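PDB 6F73: VAO-type flavoprotein oxidase VAO615, which is probably an FAD-dependent oxidoreductase whose bicovalently bound, reduced flavin reacts rapidly with molecular oxygen, although no substrate has yet been identified. Local coordinates for residues V148-K153 and D549-V554. Residues are numbered along the deposited sequence; the frame is centred on the assembly and turned at random.
Sequences VRIVIK and DSVFYV. With FAD (flavin-adenine dinucleotide), chain E.
The Tyr553 ring presents its edge to the guanidinium of Arg149, with NH2 lying in the ring plane 3.8 Å from CD2, while that same ring carbon sits over one face of the guanidinium. This contact and its neighbours join strand 150-153, an edge strand of the mixed four-stranded sheet in the PCMH-type FAD-binding region, to segment 549-554 of the berberine and berberine-like (BBE) region near the C-terminus. The guanidinium and ring planes are 73° apart, so this is edge-to-face packing rather than a cation-pi stack over the tyrosine. The Phe552 ring has CG1 of its neighbour Val551 over one face, offset toward the rim, and receives Ile150 CG2 at its edge, 4.2 Å from CD1; Leu140 of helix 133-146 touches both Ile150 and Phe552. With CG anti to the backbone N (chi1 178°) and the chain extended as far as NE, Arg149 runs alongside its own strand, bringing its guanidinium to the Tyr553 ring. Its NE donates to water 2, which lies in the guanidinium plane and is 2.6 Å from Tyr553 O. The backbones are spaced by water: at the closest pair, Ile150 and Phe552, the CA atoms remain 6.4 Å apart. Water 1 accepts from Ile150 N and donates to Val551 O at 2.7 Å. Further along, Ile152 CD1 lies 4.1 Å from Phe552 CD1 and also touches the adenine near FAD C2A, and CG2 packs against the same base, 3.4 Å from FAD C4A. On its backbone side, Ile152 O accepts a 2.7 Å hydrogen bond from the FAD ribose hydroxyl O2B.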
# COMPACT_ATOMS: atom_id res chain seq x y z
N VAL A 148 1.67 2.49 -27.17
CA VAL A 148 0.61 2.43 -26.17
C VAL A 148 1.24 2.52 -24.78
O VAL A 148 2.30 1.94 -24.53
CB VAL A 148 -0.21 1.13 -26.32
CG1 VAL A 148 -1.23 0.97 -25.19
CG2 VAL A 148 -0.89 1.09 -27.68
N ARG A 149 0.58 3.25 -23.88
CA ARG A 149 0.98 3.35 -22.48
C ARG A 149 0.75 2.02 -21.76
O ARG A 149 -0.35 1.49 -21.74
CB ARG A 149 0.18 4.45 -21.77
CG ARG A 149 0.49 4.60 -20.29
CD ARG A 149 -0.40 5.64 -19.64
NE ARG A 149 -0.24 5.63 -18.18
CZ ARG A 149 -0.82 6.48 -17.34
NH1 ARG A 149 -1.61 7.46 -17.78
NH2 ARG A 149 -0.60 6.36 -16.03
N ILE A 150 1.81 1.49 -21.15
CA ILE A 150 1.69 0.34 -20.26
C ILE A 150 1.30 0.82 -18.86
O ILE A 150 1.90 1.75 -18.33
CB ILE A 150 3.00 -0.47 -20.21
CG1 ILE A 150 3.19 -1.24 -21.54
CG2 ILE A 150 3.02 -1.43 -19.02
CD1 ILE A 150 2.33 -2.49 -21.68
N VAL A 151 0.30 0.15 -18.30
CA VAL A 151 -0.06 0.24 -16.88
C VAL A 151 0.10 -1.16 -16.25
O VAL A 151 -0.04 -2.18 -16.93
CB VAL A 151 -1.50 0.81 -16.73
CG1 VAL A 151 -2.21 0.36 -15.45
CG2 VAL A 151 -1.45 2.32 -16.77
N ILE A 152 0.42 -1.20 -14.96
CA ILE A 152 0.52 -2.47 -14.22
C ILE A 152 -0.41 -2.41 -13.02
O ILE A 152 -0.30 -1.49 -12.21
CB ILE A 152 1.95 -2.72 -13.72
CG1 ILE A 152 2.91 -2.86 -14.90
CG2 ILE A 152 2.01 -3.98 -12.85
CD1 ILE A 152 4.37 -2.78 -14.50
N LYS A 153 -1.30 -3.39 -12.91
CA LYS A 153 -2.30 -3.44 -11.84
C LYS A 153 -2.43 -4.83 -11.23
O LYS A 153 -2.60 -5.80 -11.94
CB LYS A 153 -3.67 -3.01 -12.33
CG LYS A 153 -4.63 -2.70 -11.18
CD LYS A 153 -6.08 -2.77 -11.59
CE LYS A 153 -6.67 -4.16 -11.45
NZ LYS A 153 -8.15 -4.13 -11.31
N ASP A 549 14.14 3.61 -22.26
CA ASP A 549 13.12 4.32 -23.06
C ASP A 549 11.89 4.75 -22.26
O ASP A 549 10.96 5.32 -22.82
CB ASP A 549 12.69 3.47 -24.26
CG ASP A 549 13.86 3.02 -25.11
OD1 ASP A 549 14.77 3.84 -25.35
OD2 ASP A 549 13.89 1.85 -25.54
N SER A 550 11.91 4.48 -20.95
CA SER A 550 10.83 4.87 -20.03
C SER A 550 9.49 4.26 -20.43
O SER A 550 8.47 4.96 -20.50
CB SER A 550 10.76 6.39 -19.89
OG SER A 550 12.02 6.90 -19.50
N VAL A 551 9.51 2.96 -20.70
CA VAL A 551 8.29 2.20 -20.96
C VAL A 551 7.34 2.25 -19.75
O VAL A 551 6.12 2.31 -19.92
CB VAL A 551 8.61 0.73 -21.36
CG1 VAL A 551 7.36 -0.16 -21.37
CG2 VAL A 551 9.29 0.68 -22.73
N PHE A 552 7.90 2.22 -18.54
CA PHE A 552 7.09 2.19 -17.31
C PHE A 552 6.95 3.60 -16.72
O PHE A 552 7.94 4.31 -16.54
CB PHE A 552 7.69 1.23 -16.28
CG PHE A 552 7.87 -0.17 -16.80
CD1 PHE A 552 6.79 -0.89 -17.28
CD2 PHE A 552 9.13 -0.76 -16.81
CE1 PHE A 552 6.95 -2.17 -17.78
CE2 PHE A 552 9.30 -2.05 -17.30
CZ PHE A 552 8.22 -2.75 -17.79
N TYR A 553 5.71 4.00 -16.46
CA TYR A 553 5.44 5.28 -15.81
C TYR A 553 4.42 5.07 -14.71
O TYR A 553 3.42 4.37 -14.89
CB TYR A 553 4.93 6.33 -16.81
CG TYR A 553 4.31 7.54 -16.14
CD1 TYR A 553 5.09 8.56 -15.65
CD2 TYR A 553 2.93 7.63 -15.95
CE1 TYR A 553 4.53 9.66 -15.01
CE2 TYR A 553 2.35 8.71 -15.32
CZ TYR A 553 3.15 9.73 -14.84
OH TYR A 553 2.59 10.81 -14.20
N VAL A 554 4.71 5.68 -13.57
CA VAL A 554 3.74 5.88 -12.50
C VAL A 554 3.96 7.25 -11.91
O VAL A 554 5.10 7.72 -11.81
CB VAL A 554 3.84 4.81 -11.38
CG1 VAL A 554 3.44 3.44 -11.91
CG2 VAL A 554 5.24 4.78 -10.75
PA FAD E . -1.90 -1.98 -6.90
O1A FAD E . -2.66 -0.68 -6.95
O2A FAD E . -2.40 -3.10 -7.77
O5B FAD E . -0.37 -1.65 -7.27
C5B FAD E . 0.39 -0.71 -6.51
C4B FAD E . 1.60 -0.22 -7.28
O4B FAD E . 2.51 -1.31 -7.43
C3B FAD E . 1.28 0.28 -8.68
O3B FAD E . 2.15 1.35 -9.06
C2B FAD E . 1.54 -0.92 -9.56
O2B FAD E . 1.91 -0.55 -10.89
C1B FAD E . 2.67 -1.60 -8.82
N9A FAD E . 2.68 -3.06 -9.04
C8A FAD E . 1.81 -3.95 -8.54
N7A FAD E . 2.12 -5.20 -8.95
C5A FAD E . 3.20 -5.10 -9.74
C6A FAD E . 4.04 -6.04 -10.50
N6A FAD E . 3.75 -7.36 -10.48
N1A FAD E . 5.08 -5.53 -11.20
C2A FAD E . 5.36 -4.21 -11.21
N3A FAD E . 4.64 -3.30 -10.53
C4A FAD E . 3.57 -3.69 -9.79
N1 FAD E . 0.59 -0.43 3.38
C2 FAD E . 1.35 -0.67 4.48
O2 FAD E . 2.59 -0.52 4.38
N3 FAD E . 0.82 -1.05 5.65
C4 FAD E . -0.50 -1.24 5.83
O4 FAD E . -0.93 -1.60 6.94
C4X FAD E . -1.40 -1.00 4.67
N5 FAD E . -2.74 -1.16 4.75
C5X FAD E . -3.54 -0.94 3.67
C6 FAD E . -4.93 -1.12 3.79
C7 FAD E . -5.78 -0.89 2.68
C7M FAD E . -7.27 -1.07 2.86
C8 FAD E . -5.17 -0.44 1.37
C8M FAD E . -5.88 -0.23 0.04
C9 FAD E . -3.79 -0.28 1.28
C9A FAD E . -2.95 -0.50 2.37
N10 FAD E . -1.54 -0.35 2.26
C10 FAD E . -0.75 -0.58 3.41
C1' FAD E . -0.88 0.15 1.04
C2' FAD E . -0.32 -0.78 0.01
O2' FAD E . 0.91 -1.25 0.56
C3' FAD E . -0.07 0.05 -1.25
O3' FAD E . -1.28 0.68 -1.73
C4' FAD E . 0.53 -0.79 -2.37
O4' FAD E . 1.20 0.09 -3.29
C5' FAD E . -0.54 -1.55 -3.11
O5' FAD E . -0.01 -2.73 -3.67
P FAD E . -0.93 -3.59 -4.66
O1P FAD E . -1.80 -4.43 -3.75
O2P FAD E . -0.02 -4.25 -5.66
O3P FAD E . -1.89 -2.49 -5.36
O HOH W 1 4.49 2.32 -22.13
O HOH W 2 1.47 3.92 -16.57
O HOH W 3 3.87 3.62 -18.90